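Bacterial fluorinating enzyme homolog (Thermus thermophilus, PDB 2CW5) catalyses the hydrolysis of S-adenosyl-L-methionine to adenosine and L-methionine, and has no chlorinase or fluorinase activity. Local coordinates at residues Pro3-Ser8 with Glu61-Leu66; Glu54-Leu59 with Gly84-Val89; Gly90-Leu95 with Glu161-Leu166; Leu111-Pro116 with Phe138-Ala143; Glu175-Thr180 with Ile188-Arg193. All blocks are in the same frame, centred on the assembly; numbering follows the deposited sequence.

Contact 1: residues Pro3-Ser8 with Glu61-Leu66; sequences PVYFLS and EGAVVL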
# COMPACT_ATOMS: atom_id res chain seq x y z
N PRO C 3 -14.77 15.91 2.90
CA PRO C 3 -13.81 14.81 2.86
C PRO C 3 -12.69 15.07 1.86
O PRO C 3 -12.86 15.84 0.91
CB PRO C 3 -14.67 13.62 2.47
CG PRO C 3 -15.70 14.24 1.58
CD PRO C 3 -16.07 15.49 2.34
N VAL C 4 -11.54 14.44 2.10
CA VAL C 4 -10.40 14.59 1.22
C VAL C 4 -10.07 13.25 0.55
O VAL C 4 -9.81 12.26 1.23
CB VAL C 4 -9.14 15.08 1.98
CG1 VAL C 4 -7.95 15.12 1.05
CG2 VAL C 4 -9.38 16.47 2.56
N TYR C 5 -10.10 13.24 -0.77
CA TYR C 5 -9.77 12.04 -1.54
C TYR C 5 -8.36 12.27 -2.06
O TYR C 5 -8.05 13.30 -2.66
CB TYR C 5 -10.78 11.86 -2.67
CG TYR C 5 -12.11 11.34 -2.13
CD1 TYR C 5 -12.34 9.97 -2.01
CD2 TYR C 5 -13.09 12.22 -1.67
CE1 TYR C 5 -13.52 9.49 -1.43
CE2 TYR C 5 -14.27 11.75 -1.09
CZ TYR C 5 -14.48 10.38 -0.97
OH TYR C 5 -15.64 9.91 -0.39
N PHE C 6 -7.51 11.27 -1.83
CA PHE C 6 -6.09 11.36 -2.15
C PHE C 6 -5.55 10.36 -3.19
O PHE C 6 -5.72 9.14 -3.06
CB PHE C 6 -5.34 11.22 -0.80
CG PHE C 6 -3.86 11.45 -0.86
CD1 PHE C 6 -3.27 12.14 -1.92
CD2 PHE C 6 -3.05 10.97 0.17
CE1 PHE C 6 -1.89 12.35 -1.94
CE2 PHE C 6 -1.67 11.18 0.16
CZ PHE C 6 -1.09 11.87 -0.90
N LEU C 7 -4.92 10.90 -4.23
CA LEU C 7 -4.32 10.08 -5.27
C LEU C 7 -2.88 10.53 -5.47
O LEU C 7 -2.58 11.72 -5.39
CB LEU C 7 -5.09 10.21 -6.59
CG LEU C 7 -4.53 9.41 -7.78
CD1 LEU C 7 -5.67 8.97 -8.70
CD2 LEU C 7 -3.50 10.25 -8.54
N SER C 8 -1.98 9.59 -5.73
CA SER C 8 -0.59 9.96 -5.97
C SER C 8 0.14 8.83 -6.66
O SER C 8 -0.43 7.76 -6.90
CB SER C 8 0.13 10.25 -4.64
OG SER C 8 0.51 9.03 -4.01
N GLU C 61 -20.29 15.57 -3.39
CA GLU C 61 -20.18 16.90 -3.97
C GLU C 61 -19.32 17.76 -3.05
O GLU C 61 -19.41 17.66 -1.83
CB GLU C 61 -21.57 17.52 -4.08
CG GLU C 61 -21.78 18.42 -5.28
CD GLU C 61 -21.99 17.62 -6.56
OE1 GLU C 61 -22.29 18.24 -7.60
OE2 GLU C 61 -21.86 16.38 -6.51
N GLY C 62 -18.48 18.62 -3.63
CA GLY C 62 -17.65 19.48 -2.81
C GLY C 62 -16.46 18.80 -2.15
O GLY C 62 -15.74 19.42 -1.37
N ALA C 63 -16.25 17.53 -2.44
CA ALA C 63 -15.11 16.83 -1.86
C ALA C 63 -13.83 17.47 -2.40
O ALA C 63 -13.82 18.04 -3.49
CB ALA C 63 -15.15 15.35 -2.23
N VAL C 64 -12.75 17.37 -1.63
CA VAL C 64 -11.46 17.91 -2.04
C VAL C 64 -10.64 16.78 -2.64
O VAL C 64 -10.30 15.82 -1.95
CB VAL C 64 -10.68 18.49 -0.83
CG1 VAL C 64 -9.27 18.89 -1.25
CG2 VAL C 64 -11.43 19.67 -0.25
N VAL C 65 -10.34 16.88 -3.93
CA VAL C 65 -9.56 15.86 -4.62
C VAL C 65 -8.10 16.29 -4.68
O VAL C 65 -7.73 17.17 -5.46
CB VAL C 65 -10.06 15.63 -6.06
CG1 VAL C 65 -9.28 14.50 -6.72
CG2 VAL C 65 -11.55 15.32 -6.05
N LEU C 66 -7.29 15.67 -3.82
CA LEU C 66 -5.86 15.94 -3.74
C LEU C 66 -5.16 14.90 -4.60
O LEU C 66 -5.23 13.70 -4.33
CB LEU C 66 -5.39 15.84 -2.29
CG LEU C 66 -3.89 15.91 -2.00
CD1 LEU C 66 -3.33 17.22 -2.51
CD2 LEU C 66 -3.65 15.77 -0.50
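V4, Y5 and F6 pair with V64, V65 and L66 as parallel neighbours in the mixed sheet of the N-terminal domain, between the first strand of the chain, 4-8, and strand 64-68. The axes of the two short segments approach to 4.7 Å and their directions differ by 18°, the modest twist of adjacent strands. Four backbone hydrogen bonds set the register. V64 N donates to P3 O and Y5 N returns a bond to V64 O over 2.8 Å; L66 N then reaches Y5 O at 2.7 Å, and L7 N donates to L66 O. Y5 therefore uses both its N-H and its carbonyl in this one pairing. On the face that carries V4, V64, F6 and L66, the F6 and L66 side chains run side by side. F6 CG stands anti to the backbone N (chi1 -173°), and L66 CD2 sits over the ring, 4.3 Å from the F6 centroid and 26° off its normal, a CH-pi contact. L66 O meets the same ring at its edge, in the ring plane, 3.5 Å from F6 CD1. On the other face the Y5 ring presents an edge to the methyl of A63, with Y5 CD2 3.8 Å from A63 CB. The face of V4, V64, F6 and L66 is covered by helices 16-24 and 133-147: V17 and V20 lie on F6, while A142 and L145 lie on V64. Strand 34-37 bonds to the far side of 4-8, placing the first strand between 34-37 and 64-68.

Contact 2: residues Glu54-Leu59 with Gly84-Val89; sequences EALPYL and GRWTYV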
# COMPACT_ATOMS: atom_id res chain seq x y z
N GLU C 54 -12.42 7.90 -13.48
CA GLU C 54 -13.12 6.70 -13.05
C GLU C 54 -13.89 6.84 -11.73
O GLU C 54 -15.01 6.36 -11.61
CB GLU C 54 -12.09 5.57 -12.96
CG GLU C 54 -12.62 4.21 -12.58
CD GLU C 54 -11.72 3.10 -13.10
OE1 GLU C 54 -10.49 3.16 -12.88
OE2 GLU C 54 -12.25 2.16 -13.73
N ALA C 55 -13.29 7.52 -10.76
CA ALA C 55 -13.92 7.66 -9.45
C ALA C 55 -14.71 8.93 -9.15
O ALA C 55 -15.63 8.90 -8.33
CB ALA C 55 -12.86 7.47 -8.37
N LEU C 56 -14.36 10.03 -9.81
CA LEU C 56 -15.01 11.31 -9.55
C LEU C 56 -16.54 11.34 -9.42
O LEU C 56 -17.06 11.88 -8.45
CB LEU C 56 -14.60 12.34 -10.60
CG LEU C 56 -15.05 13.78 -10.32
CD1 LEU C 56 -14.32 14.28 -9.08
CD2 LEU C 56 -14.76 14.69 -11.52
N PRO C 57 -17.27 10.77 -10.39
CA PRO C 57 -18.73 10.80 -10.30
C PRO C 57 -19.37 10.17 -9.05
O PRO C 57 -20.50 10.50 -8.70
CB PRO C 57 -19.17 10.10 -11.59
CG PRO C 57 -18.04 9.16 -11.86
CD PRO C 57 -16.83 9.99 -11.56
N TYR C 58 -18.64 9.29 -8.38
CA TYR C 58 -19.15 8.61 -7.19
C TYR C 58 -18.76 9.30 -5.89
O TYR C 58 -19.17 8.85 -4.81
CB TYR C 58 -18.63 7.16 -7.15
CG TYR C 58 -18.97 6.36 -8.38
CD1 TYR C 58 -20.23 5.78 -8.53
CD2 TYR C 58 -18.05 6.21 -9.41
CE1 TYR C 58 -20.56 5.07 -9.68
CE2 TYR C 58 -18.37 5.50 -10.57
CZ TYR C 58 -19.63 4.94 -10.70
OH TYR C 58 -19.95 4.24 -11.84
N LEU C 59 -17.99 10.37 -5.98
CA LEU C 59 -17.56 11.08 -4.78
C LEU C 59 -18.50 12.20 -4.37
O LEU C 59 -19.10 12.87 -5.21
CB LEU C 59 -16.15 11.66 -4.97
CG LEU C 59 -15.06 10.72 -5.50
CD1 LEU C 59 -13.73 11.44 -5.46
CD2 LEU C 59 -15.01 9.45 -4.67
N GLY C 84 -14.84 23.57 -8.76
CA GLY C 84 -16.00 23.25 -9.58
C GLY C 84 -16.98 22.61 -8.62
O GLY C 84 -17.05 23.04 -7.46
N ARG C 85 -17.75 21.62 -9.08
CA ARG C 85 -18.69 20.93 -8.20
C ARG C 85 -17.84 20.22 -7.15
O ARG C 85 -18.26 19.99 -6.02
CB ARG C 85 -19.52 19.90 -8.97
CG ARG C 85 -20.42 20.48 -10.05
CD ARG C 85 -21.66 19.61 -10.27
NE ARG C 85 -21.34 18.26 -10.74
CZ ARG C 85 -20.94 17.97 -11.97
NH1 ARG C 85 -20.78 18.93 -12.88
NH2 ARG C 85 -20.69 16.72 -12.31
N TRP C 86 -16.63 19.84 -7.56
CA TRP C 86 -15.67 19.20 -6.67
C TRP C 86 -14.48 20.15 -6.65
O TRP C 86 -14.37 21.02 -7.51
CB TRP C 86 -15.24 17.83 -7.20
CG TRP C 86 -16.32 16.79 -7.12
CD1 TRP C 86 -16.70 16.09 -6.01
CD2 TRP C 86 -17.17 16.36 -8.18
NE1 TRP C 86 -17.74 15.25 -6.31
CE2 TRP C 86 -18.06 15.40 -7.64
CE3 TRP C 86 -17.28 16.69 -9.54
CZ2 TRP C 86 -19.04 14.76 -8.41
CZ3 TRP C 86 -18.26 16.06 -10.30
CH2 TRP C 86 -19.13 15.11 -9.73
N THR C 87 -13.60 20.00 -5.67
CA THR C 87 -12.44 20.87 -5.56
C THR C 87 -11.20 20.05 -5.88
O THR C 87 -11.09 18.90 -5.46
CB THR C 87 -12.36 21.48 -4.16
OG1 THR C 87 -13.50 22.32 -3.95
CG2 THR C 87 -11.08 22.30 -3.99
N TYR C 88 -10.28 20.64 -6.62
CA TYR C 88 -9.07 19.93 -7.02
C TYR C 88 -7.82 20.62 -6.52
O TYR C 88 -7.72 21.84 -6.56
CB TYR C 88 -9.03 19.83 -8.55
CG TYR C 88 -10.31 19.29 -9.14
CD1 TYR C 88 -10.54 17.92 -9.20
CD2 TYR C 88 -11.31 20.15 -9.59
CE1 TYR C 88 -11.74 17.41 -9.69
CE2 TYR C 88 -12.52 19.65 -10.07
CZ TYR C 88 -12.73 18.28 -10.11
OH TYR C 88 -13.94 17.78 -10.55
N VAL C 89 -6.87 19.82 -6.04
CA VAL C 89 -5.61 20.35 -5.53
C VAL C 89 -4.49 19.48 -6.07
O VAL C 89 -4.43 18.28 -5.81
CB VAL C 89 -5.57 20.32 -3.99
CG1 VAL C 89 -4.20 20.81 -3.49
CG2 VAL C 89 -6.68 21.18 -3.43
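In L56, CG lies anti to the backbone N (chi1 -171°), and in W86, CG lies anti to the carbonyl carbon (chi1 -71°); from these positions the two side chains meet. The leucine crosses the indole at a slant, with L56 CD1 over the ring face. L56 CD1 stands 3.6 Å from W86 CD2 and 3.9 Å from the centroid of the five-membered ring, close enough to the normal to count as a CH-pi contact. R85 CB covers the opposite face near the rim, so the indole is held between two aliphatic groups. Its N-H is used as well: W86 NE1 donates to L59 O at 3.0 Å with an N-H...O angle of 152°. The acceptor lies close to the indole plane, whereas the donor stands well above the plane of the L59 carbonyl. The second branch of the leucine meets a tyrosine tip to tip, L56 CD2 lying 3.3 Å from Y88 OH; that hydroxyl has its hydrogen-bond partner in D103. Segment 54-59 holds the last part of helix 45-55 and a 3-10 segment at 56-58, on the way out of the beta-alpha-beta crossover that joins strand 34-37 to strand 64-68. L56 O accepts from L59 N and also lies above the indole plane, on the side of L56 CD1, 3.5 Å from W86 CZ2. W86 precedes strand 87-89, which lies beside 64-68 in the same sheet. A99 and L102 of helix 99-102 pack on L56, and V19 of a neighbouring subunit touches Y58.

Contact 3: residues Gly90-Leu95 with Glu161-Leu166; sequences GPDNGL and ETLARL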
# COMPACT_ATOMS: atom_id res chain seq x y z
N GLY C 90 -3.60 20.09 -6.85
CA GLY C 90 -2.50 19.34 -7.41
C GLY C 90 -1.74 20.17 -8.43
O GLY C 90 -2.00 21.36 -8.58
N PRO C 91 -0.77 19.55 -9.13
CA PRO C 91 0.05 20.23 -10.14
C PRO C 91 -0.73 20.61 -11.39
O PRO C 91 -1.62 19.88 -11.84
CB PRO C 91 1.13 19.20 -10.43
CG PRO C 91 0.39 17.90 -10.26
CD PRO C 91 -0.37 18.15 -8.97
N ASP C 92 -0.40 21.78 -11.93
CA ASP C 92 -1.05 22.28 -13.14
C ASP C 92 -0.31 21.69 -14.33
O ASP C 92 0.40 22.39 -15.05
CB ASP C 92 -0.98 23.81 -13.15
CG ASP C 92 -1.79 24.43 -14.28
OD1 ASP C 92 -2.74 23.78 -14.78
OD2 ASP C 92 -1.48 25.58 -14.66
N ASN C 93 -0.47 20.38 -14.52
CA ASN C 93 0.19 19.68 -15.60
C ASN C 93 -0.76 18.82 -16.43
O ASN C 93 -0.33 17.93 -17.16
CB ASN C 93 1.33 18.81 -15.05
CG ASN C 93 0.85 17.79 -14.04
OD1 ASN C 93 -0.35 17.57 -13.86
ND2 ASN C 93 1.80 17.13 -13.37
N GLY C 94 -2.06 19.08 -16.30
CA GLY C 94 -3.03 18.32 -17.07
C GLY C 94 -3.56 17.07 -16.40
O GLY C 94 -4.40 16.37 -16.96
N LEU C 95 -3.06 16.78 -15.21
CA LEU C 95 -3.49 15.63 -14.43
C LEU C 95 -5.02 15.54 -14.32
O LEU C 95 -5.60 14.46 -14.40
CB LEU C 95 -2.87 15.71 -13.03
CG LEU C 95 -3.36 14.76 -11.93
CD1 LEU C 95 -3.17 13.32 -12.37
CD2 LEU C 95 -2.58 15.02 -10.65
N GLU C 161 -8.73 29.58 -17.77
CA GLU C 161 -8.30 29.32 -19.13
C GLU C 161 -6.79 29.09 -19.21
O GLU C 161 -6.29 28.55 -20.19
CB GLU C 161 -8.70 30.47 -20.06
CG GLU C 161 -8.25 31.86 -19.64
CD GLU C 161 -9.27 32.59 -18.77
OE1 GLU C 161 -9.20 33.84 -18.71
OE2 GLU C 161 -10.13 31.92 -18.15
N THR C 162 -6.07 29.49 -18.16
CA THR C 162 -4.62 29.30 -18.14
C THR C 162 -4.22 27.91 -17.63
O THR C 162 -3.06 27.52 -17.72
CB THR C 162 -3.91 30.36 -17.25
OG1 THR C 162 -4.23 30.13 -15.87
CG2 THR C 162 -4.36 31.77 -17.65
N LEU C 163 -5.19 27.16 -17.11
CA LEU C 163 -4.90 25.81 -16.61
C LEU C 163 -4.46 24.89 -17.74
O LEU C 163 -4.97 24.98 -18.86
CB LEU C 163 -6.14 25.24 -15.90
CG LEU C 163 -6.54 25.95 -14.60
CD1 LEU C 163 -7.82 25.35 -14.05
CD2 LEU C 163 -5.41 25.83 -13.58
N ALA C 164 -3.52 24.00 -17.45
CA ALA C 164 -3.01 23.07 -18.45
C ALA C 164 -3.92 21.86 -18.64
O ALA C 164 -4.58 21.41 -17.71
CB ALA C 164 -1.61 22.62 -18.06
N ARG C 165 -3.95 21.35 -19.87
CA ARG C 165 -4.76 20.18 -20.18
C ARG C 165 -3.97 19.27 -21.11
O ARG C 165 -3.18 19.75 -21.93
CB ARG C 165 -6.08 20.59 -20.86
CG ARG C 165 -7.19 21.05 -19.90
CD ARG C 165 -8.47 21.38 -20.67
NE ARG C 165 -9.66 21.55 -19.82
CZ ARG C 165 -9.87 22.58 -19.00
NH1 ARG C 165 -8.97 23.55 -18.89
NH2 ARG C 165 -10.99 22.63 -18.29
N LEU C 166 -4.16 17.97 -20.97
CA LEU C 166 -3.47 17.02 -21.84
C LEU C 166 -4.31 16.91 -23.10
O LEU C 166 -5.51 17.17 -23.07
CB LEU C 166 -3.37 15.65 -21.17
CG LEU C 166 -2.61 15.53 -19.85
CD1 LEU C 166 -2.73 14.11 -19.34
CD2 LEU C 166 -1.16 15.92 -20.03
O HOH W 1 -3.69 21.47 -15.10
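G94 and R165 bring two irregular backbones together, their CA atoms 4.0 Å apart. Past the corner at G90 the chain makes an inverse gamma turn centred on D92, closed by a weak N93 N to P91 O bond, and G94 then adopts a positive phi of 91°; A164 to L166 run extended alongside. G94 carries no side chain, and L166 CG reaches to 3.5 Å from G94 O. The main polar link is a single, nearly straight hydrogen bond: A164 N donates to D92 OD1 over 2.8 Å with an angle of 171°, arriving on the syn side and 26° out of the carboxylate plane. A bridging water donates to the same OD1, at a rather short distance, and to A164 O (2.8 Å), and accepts from G94 N (3.1 Å). D92 OD2 forms a salt bridge with R78. The D92 and L163 side chains cross at about a right angle, with L163 CD2 3.6 Å from D92 OD1. Beyond D92, N93 OD1 accepts L95 N at 3.1 Å, and N93 ND2 donates to V69 O. This is an Asx turn on the border of the probable active site, for the N93 side chain lies about 4 Å from that of D70, a residue important for activity by similarity.

Contact 4: residues Leu111-Pro116 with Phe138-Ala143; sequences LEPPRP and FAPAAA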
# COMPACT_ATOMS: atom_id res chain seq x y z
N LEU C 111 -1.09 28.08 -5.37
CA LEU C 111 -0.92 27.65 -3.98
C LEU C 111 0.34 28.21 -3.33
O LEU C 111 1.46 27.92 -3.76
CB LEU C 111 -0.91 26.12 -3.89
CG LEU C 111 -2.15 25.38 -4.40
CD1 LEU C 111 -2.02 23.91 -4.07
CD2 LEU C 111 -3.40 25.96 -3.77
N GLU C 112 0.15 29.02 -2.29
CA GLU C 112 1.26 29.62 -1.55
C GLU C 112 0.95 29.57 -0.04
O GLU C 112 1.15 30.55 0.67
CB GLU C 112 1.48 31.07 -1.99
CG GLU C 112 1.52 31.25 -3.50
CD GLU C 112 2.01 32.63 -3.91
OE1 GLU C 112 1.49 33.64 -3.40
OE2 GLU C 112 2.92 32.69 -4.77
N PRO C 113 0.46 28.42 0.45
CA PRO C 113 0.14 28.29 1.87
C PRO C 113 1.38 28.24 2.76
O PRO C 113 2.49 28.03 2.27
CB PRO C 113 -0.64 26.98 1.92
CG PRO C 113 0.10 26.15 0.91
CD PRO C 113 0.29 27.13 -0.24
N PRO C 114 1.21 28.44 4.07
CA PRO C 114 2.36 28.39 4.97
C PRO C 114 2.86 26.95 5.07
O PRO C 114 2.06 26.02 5.23
CB PRO C 114 1.80 28.93 6.28
CG PRO C 114 0.38 28.48 6.24
CD PRO C 114 -0.02 28.77 4.81
N ARG C 115 4.17 26.77 4.97
CA ARG C 115 4.76 25.43 5.04
C ARG C 115 4.56 24.82 6.43
O ARG C 115 4.71 25.51 7.44
CB ARG C 115 6.25 25.50 4.72
CG ARG C 115 6.91 24.14 4.57
CD ARG C 115 8.42 24.23 4.34
NE ARG C 115 9.17 24.37 5.59
CZ ARG C 115 9.22 25.48 6.33
NH1 ARG C 115 8.56 26.57 5.94
NH2 ARG C 115 9.93 25.50 7.45
N PRO C 116 4.23 23.52 6.49
CA PRO C 116 4.03 22.85 7.78
C PRO C 116 5.32 22.86 8.58
O PRO C 116 6.41 22.78 8.02
CB PRO C 116 3.58 21.45 7.37
CG PRO C 116 4.26 21.24 6.05
CD PRO C 116 4.04 22.57 5.37
N PHE C 138 0.83 21.12 -1.26
CA PHE C 138 -0.49 20.55 -1.50
C PHE C 138 -1.28 20.14 -0.25
O PHE C 138 -2.47 20.45 -0.15
CB PHE C 138 -0.38 19.37 -2.47
CG PHE C 138 0.14 19.76 -3.83
CD1 PHE C 138 -0.53 20.70 -4.61
CD2 PHE C 138 1.32 19.21 -4.33
CE1 PHE C 138 -0.04 21.09 -5.86
CE2 PHE C 138 1.82 19.58 -5.58
CZ PHE C 138 1.14 20.53 -6.35
N ALA C 139 -0.63 19.47 0.69
CA ALA C 139 -1.32 19.04 1.91
C ALA C 139 -1.92 20.20 2.70
O ALA C 139 -3.09 20.15 3.10
CB ALA C 139 -0.37 18.23 2.81
N PRO C 140 -1.14 21.26 2.95
CA PRO C 140 -1.70 22.39 3.70
C PRO C 140 -2.86 23.06 2.95
O PRO C 140 -3.80 23.56 3.57
CB PRO C 140 -0.50 23.32 3.89
CG PRO C 140 0.40 22.99 2.73
CD PRO C 140 0.29 21.49 2.65
N ALA C 141 -2.79 23.04 1.63
CA ALA C 141 -3.82 23.63 0.79
C ALA C 141 -5.11 22.81 0.91
O ALA C 141 -6.21 23.35 1.08
CB ALA C 141 -3.36 23.67 -0.66
N ALA C 142 -4.95 21.49 0.84
CA ALA C 142 -6.09 20.58 0.95
C ALA C 142 -6.76 20.70 2.32
O ALA C 142 -7.98 20.70 2.41
CB ALA C 142 -5.63 19.16 0.71
N ALA C 143 -5.96 20.79 3.38
CA ALA C 143 -6.51 20.91 4.72
C ALA C 143 -7.31 22.21 4.82
O ALA C 143 -8.43 22.24 5.35
CB ALA C 143 -5.38 20.90 5.75
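L111 and F138 make the tight, buried end of this contact, and A141 shares it. L111 CG stands anti to the carbonyl carbon (chi1 -59°), set toward helix 133-147, and chi2 (-173°) carries CD1 on. From there L111 CD1 reaches both F138 CD1, at 3.6 Å, and A141 CB, at 3.7 Å; L111 CD2 adds a second touch on A141 CB at 3.9 Å. The leucine and phenylalanine side chains cross at about a right angle. Further along, the contact stays close but becomes partly exposed: P113 CG meets P140 CG at 3.7 Å, two proline rings slanting across each other. A looser approach is P114 O to P140 CB at 4.0 Å, and P114 is exposed, which makes this the solvent side. P140 also marks a kink in the helix: proline has no N-H to bond to the preceding turn. The helix resumes beyond it, A142 N donating to F138 O at 2.9 Å. On the buried side F138 continues past this contact, packing on L66 and V68 of strand 64-68, and its side chain lies about 4 Å from that of H133, a residue important for activity by similarity. No hydrogen bond or salt bridge crosses between the two segments. The stretch after strand 107-110 is therefore held to the helix, as far as these residues go, by the fit of apolar surfaces, with no directional bond to fix its register.

Contact 5: residues Glu175-Thr180 with Ile188-Arg193; sequences EGEVLT and ITTLLR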
# COMPACT_ATOMS: atom_id res chain seq x y z
N GLU C 175 -12.19 6.86 -35.14
CA GLU C 175 -10.78 6.93 -34.76
C GLU C 175 -10.55 7.45 -33.34
O GLU C 175 -11.02 8.52 -32.96
CB GLU C 175 -10.03 7.83 -35.75
CG GLU C 175 -10.31 9.32 -35.60
CD GLU C 175 -11.79 9.67 -35.70
OE1 GLU C 175 -12.37 9.47 -36.78
OE2 GLU C 175 -12.36 10.15 -34.69
N GLY C 176 -9.81 6.67 -32.56
CA GLY C 176 -9.49 7.06 -31.19
C GLY C 176 -8.05 6.65 -30.94
O GLY C 176 -7.30 6.41 -31.89
N GLU C 177 -7.65 6.57 -29.68
CA GLU C 177 -6.28 6.16 -29.38
C GLU C 177 -6.23 5.43 -28.04
O GLU C 177 -7.19 5.48 -27.27
CB GLU C 177 -5.36 7.38 -29.31
CG GLU C 177 -5.58 8.23 -28.06
CD GLU C 177 -4.58 9.37 -27.93
OE1 GLU C 177 -4.79 10.43 -28.54
OE2 GLU C 177 -3.57 9.19 -27.21
N VAL C 178 -5.13 4.75 -27.78
CA VAL C 178 -4.98 4.07 -26.50
C VAL C 178 -4.67 5.17 -25.49
O VAL C 178 -3.68 5.90 -25.63
CB VAL C 178 -3.82 3.05 -26.52
CG1 VAL C 178 -3.62 2.48 -25.12
CG2 VAL C 178 -4.13 1.92 -27.50
N LEU C 179 -5.52 5.30 -24.48
CA LEU C 179 -5.35 6.31 -23.44
C LEU C 179 -4.29 5.91 -22.42
O LEU C 179 -3.35 6.66 -22.14
CB LEU C 179 -6.67 6.57 -22.72
CG LEU C 179 -6.64 7.51 -21.50
CD1 LEU C 179 -6.23 8.91 -21.94
CD2 LEU C 179 -8.02 7.56 -20.85
N THR C 180 -4.45 4.71 -21.88
CA THR C 180 -3.55 4.19 -20.87
C THR C 180 -3.86 2.70 -20.69
O THR C 180 -4.62 2.14 -21.47
CB THR C 180 -3.75 4.95 -19.53
OG1 THR C 180 -2.81 4.49 -18.55
CG2 THR C 180 -5.17 4.74 -19.00
N ILE C 188 -7.00 0.94 -22.16
CA ILE C 188 -8.15 1.84 -22.09
C ILE C 188 -8.02 2.76 -23.30
O ILE C 188 -6.97 3.36 -23.51
CB ILE C 188 -8.11 2.71 -20.81
CG1 ILE C 188 -7.93 1.83 -19.57
CG2 ILE C 188 -9.38 3.54 -20.73
CD1 ILE C 188 -9.05 0.83 -19.33
N THR C 189 -9.08 2.88 -24.09
CA THR C 189 -9.04 3.75 -25.27
C THR C 189 -9.90 4.98 -25.04
O THR C 189 -10.60 5.09 -24.03
CB THR C 189 -9.54 3.03 -26.54
OG1 THR C 189 -10.97 2.95 -26.52
CG2 THR C 189 -8.96 1.61 -26.62
N THR C 190 -9.85 5.90 -25.99
CA THR C 190 -10.61 7.14 -25.92
C THR C 190 -11.97 7.00 -26.61
O THR C 190 -12.73 7.96 -26.70
CB THR C 190 -9.84 8.30 -26.59
OG1 THR C 190 -9.49 7.94 -27.93
CG2 THR C 190 -8.57 8.62 -25.81
N LEU C 191 -12.27 5.80 -27.11
CA LEU C 191 -13.54 5.56 -27.79
C LEU C 191 -14.71 5.43 -26.82
O LEU C 191 -14.62 4.72 -25.82
CB LEU C 191 -13.45 4.30 -28.66
CG LEU C 191 -12.55 4.41 -29.89
CD1 LEU C 191 -12.53 3.09 -30.62
CD2 LEU C 191 -13.07 5.52 -30.80
N LEU C 192 -15.82 6.10 -27.14
CA LEU C 192 -17.01 6.07 -26.30
C LEU C 192 -18.02 4.99 -26.68
O LEU C 192 -18.98 4.74 -25.95
CB LEU C 192 -17.70 7.43 -26.32
CG LEU C 192 -16.89 8.52 -25.62
CD1 LEU C 192 -17.46 9.89 -25.97
CD2 LEU C 192 -16.91 8.28 -24.11
N ARG C 193 -17.82 4.35 -27.82
CA ARG C 193 -18.75 3.30 -28.21
C ARG C 193 -18.05 2.01 -28.61
O ARG C 193 -16.91 2.03 -29.09
CB ARG C 193 -19.66 3.78 -29.34
CG ARG C 193 -19.11 3.61 -30.74
CD ARG C 193 -20.25 3.53 -31.74
NE ARG C 193 -19.80 3.10 -33.06
CZ ARG C 193 -20.61 2.77 -34.06
NH1 ARG C 193 -21.93 2.83 -33.88
NH2 ARG C 193 -20.12 2.39 -35.23
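T180 and I188 begin the backbone hydrogen bonding as an antiparallel hydrogen-bonded pair, with I188 N donating to T180 O at 2.8 Å. I188 O accepts twice, from L179 N at 2.6 Å and from T180 N at 3.3 Å. Two residues thus face one, a classic beta bulge, and the register shifts by one before V178 pairs with T189. Further on, T190 N donates to E177 O at 3.0 Å. Side-chain hydroxyls take over where the second strand ends. T190 OG1 sits in the crowded position between its own N and carbonyl carbon (chi1 55°) and accepts E177 N at 2.9 Å, so T190 grips both polar backbone groups of E177. T189 OG1 accepts L191 N at 3.2 Å, an ST turn just past the end of the strand; the same hydroxyl is also hydrogen-bonded to L231 O. Apolar contacts complete the pairing. T180 and I188 lie side by side, pointing the same way, with T180 CG2 4.0 Å from I188 CB, while the E177 and T190 side chains cross at a slant, with E177 CG 3.8 Å from T190 CG2. The charged end of E177 turns elsewhere, to a salt bridge between OE2 and R46 of helix 45-55. This hairpin lies in the middle of the antiparallel sheet of the C-terminal domain, flanked by strand 251-254 beside 175-181 and by strand 231-235 beside 187-189, where I188 packs against E232, a substrate-binding residue by similarity.

In the fold
From the N terminus, contact 1 closes a loop holding helix 16-24, strand 34-37 and helix 45-55. Contact 2 crosses it: segment 54-59 lies within that loop and 84-89 beyond it, and V65 N and T87 O, probably hydrogen-bonded, join the two contacts across neighbouring strands 64-68 and 87-89. Contact 3 opens directly after contact 2 and closes a loop of 65 residues, within which contact 4 is contained. F138 of contact 4 packs on L66 of contact 1 and on G90 of contact 3, linking helix 133-147 to the sheet and its exit loop. Contact 5, a short hairpin of the C-terminal domain, touches none of the others; its nearest atoms are about 7 Å from contacts 2 and 3.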